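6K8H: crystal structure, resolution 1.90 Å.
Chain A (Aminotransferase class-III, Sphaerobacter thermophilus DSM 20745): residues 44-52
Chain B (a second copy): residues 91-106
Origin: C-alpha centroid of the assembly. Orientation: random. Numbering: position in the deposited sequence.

Chain A (44-52) YPPYAARGR
Chain B 91-106: LADGVAFAMPTEHEIA

This is a mainly apolar contact between two copies of one protein, pinned by two backbone hydrogen bonds and edged by a long salt bridge and bridging waters; it buries 657 Å², both sides summed.

Chain A is extended except at A:Ala49 (phi/psi -100/-46), a proline-rich loop leading into a strand at 48-52. Chain B leaves a helix at B:Gly94, runs through loop, and enters a second helix after B:Thr101. From A:Tyr47 to A:Arg50 the chains run in opposite senses overall, with A:Tyr47 CA 5.2 Å from B:Pro100 CA and A:Arg50 CA 4.6 Å from B:Asp93 CA; the next pair, A:Gly51 CA to B:Gly94 CA at 5.7 Å, advances in the same sense on both chains, so the pairing is not a regular ladder. At the first of these points A:Ala48 N donates to B:Pro100 O (3.0 Å, 149°); at the second A:Gly51 N donates to B:Asp93 O (2.9 Å, 141°). Each carbonyl also receives a CA-H...O contact of 3.4 Å, B:Pro100 O from A:Tyr47 CA and B:Asp93 O from A:Arg50 CA.

A:Tyr47 (chi1 -81°, chi2 70°) offers a ring face to proline: B:Pro100 CG sits 3.7 Å from the ring centroid, only 8° off the normal, a CH-pi contact in which a hydrogen-bearing carbon of the puckered (C-gamma endo) B:Pro100 ring meets the face of the electron-rich aromatic ring. A:Pro45 CG meets B:Pro100 CG at 3.7 Å, and A:Tyr47 CE2 reaches B:Ile105 CD1 at 3.9 Å. The phenol stays polar at its tip, where A:Tyr47 OH donates to a water (2.7 Å) that donates to B:Glu104 OE2 (2.6 Å).

A:Ala48 points toward chain B, and its small methyl fits close to B:Phe97 (m, chi2 -88°), with A:Ala48 CB 3.6 Å from B:Phe97 CG. B:Met99, extended as m, t, t, places SD 3.9 Å from A:Pro46 CG. A:Pro46 O is buried here without a polar partner.

B:Gly94 has phi/psi 112/153, where a CB would jam against the preceding carbonyl O and lie 2.9 Å from B:Phe97 CZ, so glycine is required. B:Thr101 (p) caps the second helix, its OG1 accepting from B:His103 N at 3.1 Å. One water accepts from B:Glu102 N and donates to A:Ala48 O, both at 2.8 Å, tying the helix start to the strand.

At the exposed margin A:Arg50 (p, t, p, chi4 83°) curls so that NE is 3.9 Å from B:Asp93 OD1 (m), a long salt bridge at the guanidinium edge. A water accepting from A:Arg50 NH2 (2.6 Å) donates weakly to B:Asp93 OD2 (3.4 Å), supplementing this loose charge pairing.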

# COMPACT_ATOMS: atom_id res chain seq x y z
N TYR A 44 -26.91 4.66 -0.85
CA TYR A 44 -25.68 5.40 -1.03
C TYR A 44 -25.26 5.97 0.34
O TYR A 44 -26.13 6.22 1.18
CB TYR A 44 -25.83 6.53 -2.06
CG TYR A 44 -26.93 7.52 -1.75
CD1 TYR A 44 -26.69 8.61 -0.92
CD2 TYR A 44 -28.20 7.36 -2.28
CE1 TYR A 44 -27.70 9.52 -0.64
CE2 TYR A 44 -29.21 8.26 -2.00
CZ TYR A 44 -28.96 9.34 -1.18
OH TYR A 44 -29.97 10.25 -0.89
N PRO A 45 -23.97 6.12 0.57
CA PRO A 45 -23.50 6.60 1.89
C PRO A 45 -23.54 8.11 1.96
O PRO A 45 -23.70 8.79 0.93
CB PRO A 45 -22.05 6.08 1.94
CG PRO A 45 -21.62 6.13 0.51
CD PRO A 45 -22.85 5.75 -0.31
N PRO A 46 -23.40 8.69 3.15
CA PRO A 46 -23.13 10.13 3.23
C PRO A 46 -21.72 10.40 2.76
O PRO A 46 -20.86 9.51 2.73
CB PRO A 46 -23.29 10.43 4.72
CG PRO A 46 -22.79 9.18 5.36
CD PRO A 46 -23.26 8.05 4.47
N TYR A 47 -21.48 11.65 2.35
CA TYR A 47 -20.16 12.10 1.92
C TYR A 47 -19.62 13.10 2.93
O TYR A 47 -20.34 14.00 3.36
CB TYR A 47 -20.21 12.75 0.53
CG TYR A 47 -20.20 11.74 -0.59
CD1 TYR A 47 -21.30 10.94 -0.82
CD2 TYR A 47 -19.09 11.59 -1.41
CE1 TYR A 47 -21.31 10.01 -1.83
CE2 TYR A 47 -19.08 10.66 -2.44
CZ TYR A 47 -20.20 9.87 -2.64
OH TYR A 47 -20.22 8.94 -3.64
N ALA A 48 -18.35 12.93 3.31
CA ALA A 48 -17.68 13.86 4.21
C ALA A 48 -17.29 15.12 3.46
O ALA A 48 -16.75 15.05 2.35
CB ALA A 48 -16.42 13.22 4.82
N ALA A 49 -17.56 16.28 4.07
CA ALA A 49 -17.09 17.56 3.55
C ALA A 49 -15.84 18.03 4.29
O ALA A 49 -14.87 18.45 3.66
CB ALA A 49 -18.18 18.63 3.66
N ARG A 50 -15.86 17.96 5.61
CA ARG A 50 -14.70 18.40 6.38
C ARG A 50 -14.83 17.87 7.80
O ARG A 50 -15.81 17.20 8.14
CB ARG A 50 -14.58 19.93 6.36
CG ARG A 50 -15.71 20.65 7.10
CD ARG A 50 -15.71 22.14 6.83
NE ARG A 50 -15.71 22.42 5.39
CZ ARG A 50 -16.81 22.43 4.63
NH1 ARG A 50 -18.00 22.19 5.18
NH2 ARG A 50 -16.71 22.68 3.33
N GLY A 51 -13.84 18.16 8.62
CA GLY A 51 -13.91 17.82 10.03
C GLY A 51 -13.08 18.79 10.84
O GLY A 51 -12.20 19.48 10.32
N ARG A 52 -13.40 18.86 12.13
CA ARG A 52 -12.61 19.65 13.08
C ARG A 52 -12.70 19.00 14.45
O ARG A 52 -13.81 18.79 14.96
CB ARG A 52 -13.07 21.11 13.13
CG ARG A 52 -14.55 21.31 13.46
CD ARG A 52 -15.02 22.77 13.30
NE ARG A 52 -16.28 22.99 14.01
CZ ARG A 52 -17.47 22.64 13.53
NH1 ARG A 52 -17.58 22.06 12.35
NH2 ARG A 52 -18.57 22.87 14.25
N LEU B 91 -5.60 20.43 4.22
CA LEU B 91 -5.24 20.12 5.60
C LEU B 91 -6.19 20.78 6.58
O LEU B 91 -6.52 20.21 7.63
CB LEU B 91 -3.81 20.56 5.91
CG LEU B 91 -2.61 19.88 5.27
CD1 LEU B 91 -1.32 20.50 5.78
CD2 LEU B 91 -2.62 18.41 5.57
N ALA B 92 -6.65 21.99 6.25
CA ALA B 92 -7.61 22.69 7.08
C ALA B 92 -8.93 21.94 7.19
O ALA B 92 -9.69 22.16 8.14
CB ALA B 92 -7.83 24.10 6.53
N ASP B 93 -9.24 21.07 6.22
CA ASP B 93 -10.50 20.31 6.21
C ASP B 93 -10.38 18.93 6.83
O ASP B 93 -11.41 18.32 7.13
CB ASP B 93 -11.01 20.16 4.77
CG ASP B 93 -11.66 21.42 4.23
OD1 ASP B 93 -11.84 22.38 5.01
OD2 ASP B 93 -11.98 21.45 3.02
N GLY B 94 -9.18 18.40 6.99
CA GLY B 94 -8.93 17.05 7.45
C GLY B 94 -8.34 16.21 6.33
O GLY B 94 -8.56 16.47 5.14
N VAL B 95 -7.58 15.19 6.72
CA VAL B 95 -6.76 14.45 5.76
C VAL B 95 -7.29 13.06 5.43
O VAL B 95 -6.84 12.46 4.44
CB VAL B 95 -5.29 14.35 6.24
CG1 VAL B 95 -4.78 15.73 6.56
CG2 VAL B 95 -5.17 13.46 7.46
N ALA B 96 -8.25 12.54 6.20
CA ALA B 96 -8.82 11.22 5.94
C ALA B 96 -10.15 11.09 6.67
O ALA B 96 -10.32 11.61 7.78
CB ALA B 96 -7.86 10.11 6.38
N PHE B 97 -11.09 10.37 6.06
CA PHE B 97 -12.45 10.23 6.56
C PHE B 97 -12.94 8.82 6.32
O PHE B 97 -12.57 8.19 5.32
CB PHE B 97 -13.43 11.21 5.88
CG PHE B 97 -13.02 12.65 5.99
CD1 PHE B 97 -13.40 13.41 7.09
CD2 PHE B 97 -12.22 13.23 5.02
CE1 PHE B 97 -13.01 14.73 7.21
CE2 PHE B 97 -11.83 14.55 5.14
CZ PHE B 97 -12.23 15.30 6.24
N ALA B 98 -13.81 8.34 7.21
CA ALA B 98 -14.51 7.07 7.01
C ALA B 98 -15.81 7.24 6.23
O ALA B 98 -16.77 6.47 6.42
CB ALA B 98 -14.78 6.38 8.34
N MET B 99 -15.88 8.26 5.38
CA MET B 99 -16.90 8.46 4.37
C MET B 99 -16.18 8.78 3.06
O MET B 99 -15.06 9.30 3.10
CB MET B 99 -17.85 9.61 4.71
CG MET B 99 -18.55 9.53 6.05
SD MET B 99 -19.48 11.05 6.34
CE MET B 99 -20.12 10.74 8.00
N PRO B 100 -16.80 8.49 1.91
CA PRO B 100 -16.23 8.98 0.64
C PRO B 100 -16.27 10.50 0.59
O PRO B 100 -16.99 11.16 1.35
CB PRO B 100 -17.16 8.36 -0.42
CG PRO B 100 -18.49 8.17 0.32
CD PRO B 100 -18.06 7.75 1.71
N THR B 101 -15.48 11.06 -0.32
CA THR B 101 -15.45 12.53 -0.50
C THR B 101 -15.49 12.85 -1.99
O THR B 101 -15.16 11.98 -2.80
CB THR B 101 -14.20 13.18 0.11
OG1 THR B 101 -13.12 13.10 -0.83
CG2 THR B 101 -13.80 12.59 1.44
N GLU B 102 -15.93 14.06 -2.31
CA GLU B 102 -15.99 14.51 -3.70
C GLU B 102 -14.62 14.46 -4.37
O GLU B 102 -14.54 14.38 -5.60
CB GLU B 102 -16.56 15.93 -3.74
CG GLU B 102 -16.75 16.51 -5.14
CD GLU B 102 -17.45 17.87 -5.10
OE1 GLU B 102 -17.87 18.28 -4.00
OE2 GLU B 102 -17.58 18.51 -6.17
N HIS B 103 -13.53 14.51 -3.59
CA HIS B 103 -12.19 14.56 -4.18
C HIS B 103 -11.87 13.30 -4.98
O HIS B 103 -11.25 13.37 -6.05
CB HIS B 103 -11.15 14.78 -3.08
CG HIS B 103 -11.44 15.95 -2.19
ND1 HIS B 103 -11.25 17.26 -2.60
CD2 HIS B 103 -11.91 16.02 -0.93
CE1 HIS B 103 -11.58 18.08 -1.61
NE2 HIS B 103 -11.99 17.35 -0.59
N GLU B 104 -12.33 12.15 -4.48
CA GLU B 104 -12.12 10.86 -5.19
C GLU B 104 -12.87 10.93 -6.52
O GLU B 104 -12.34 10.46 -7.52
CB GLU B 104 -12.55 9.68 -4.32
CG GLU B 104 -14.04 9.56 -4.11
CD GLU B 104 -14.46 8.55 -3.04
OE1 GLU B 104 -13.88 8.59 -1.95
OE2 GLU B 104 -15.35 7.74 -3.32
N ILE B 105 -14.06 11.52 -6.53
CA ILE B 105 -14.82 11.65 -7.77
C ILE B 105 -14.07 12.53 -8.75
O ILE B 105 -14.03 12.25 -9.95
CB ILE B 105 -16.22 12.21 -7.50
CG1 ILE B 105 -16.94 11.34 -6.46
CG2 ILE B 105 -17.01 12.28 -8.82
CD1 ILE B 105 -18.29 11.88 -6.03
N ALA B 106 -13.50 13.64 -8.27
CA ALA B 106 -12.82 14.57 -9.17
C ALA B 106 -11.63 13.90 -9.86
O ALA B 106 -11.46 14.00 -11.09
CB ALA B 106 -12.36 15.80 -8.38
O HOH W 1 -17.77 7.94 -4.30
O HOH W 2 -17.44 15.34 -0.36
O HOH W 3 -12.26 18.18 2.24
O HOH W 4 -14.52 23.60 2.32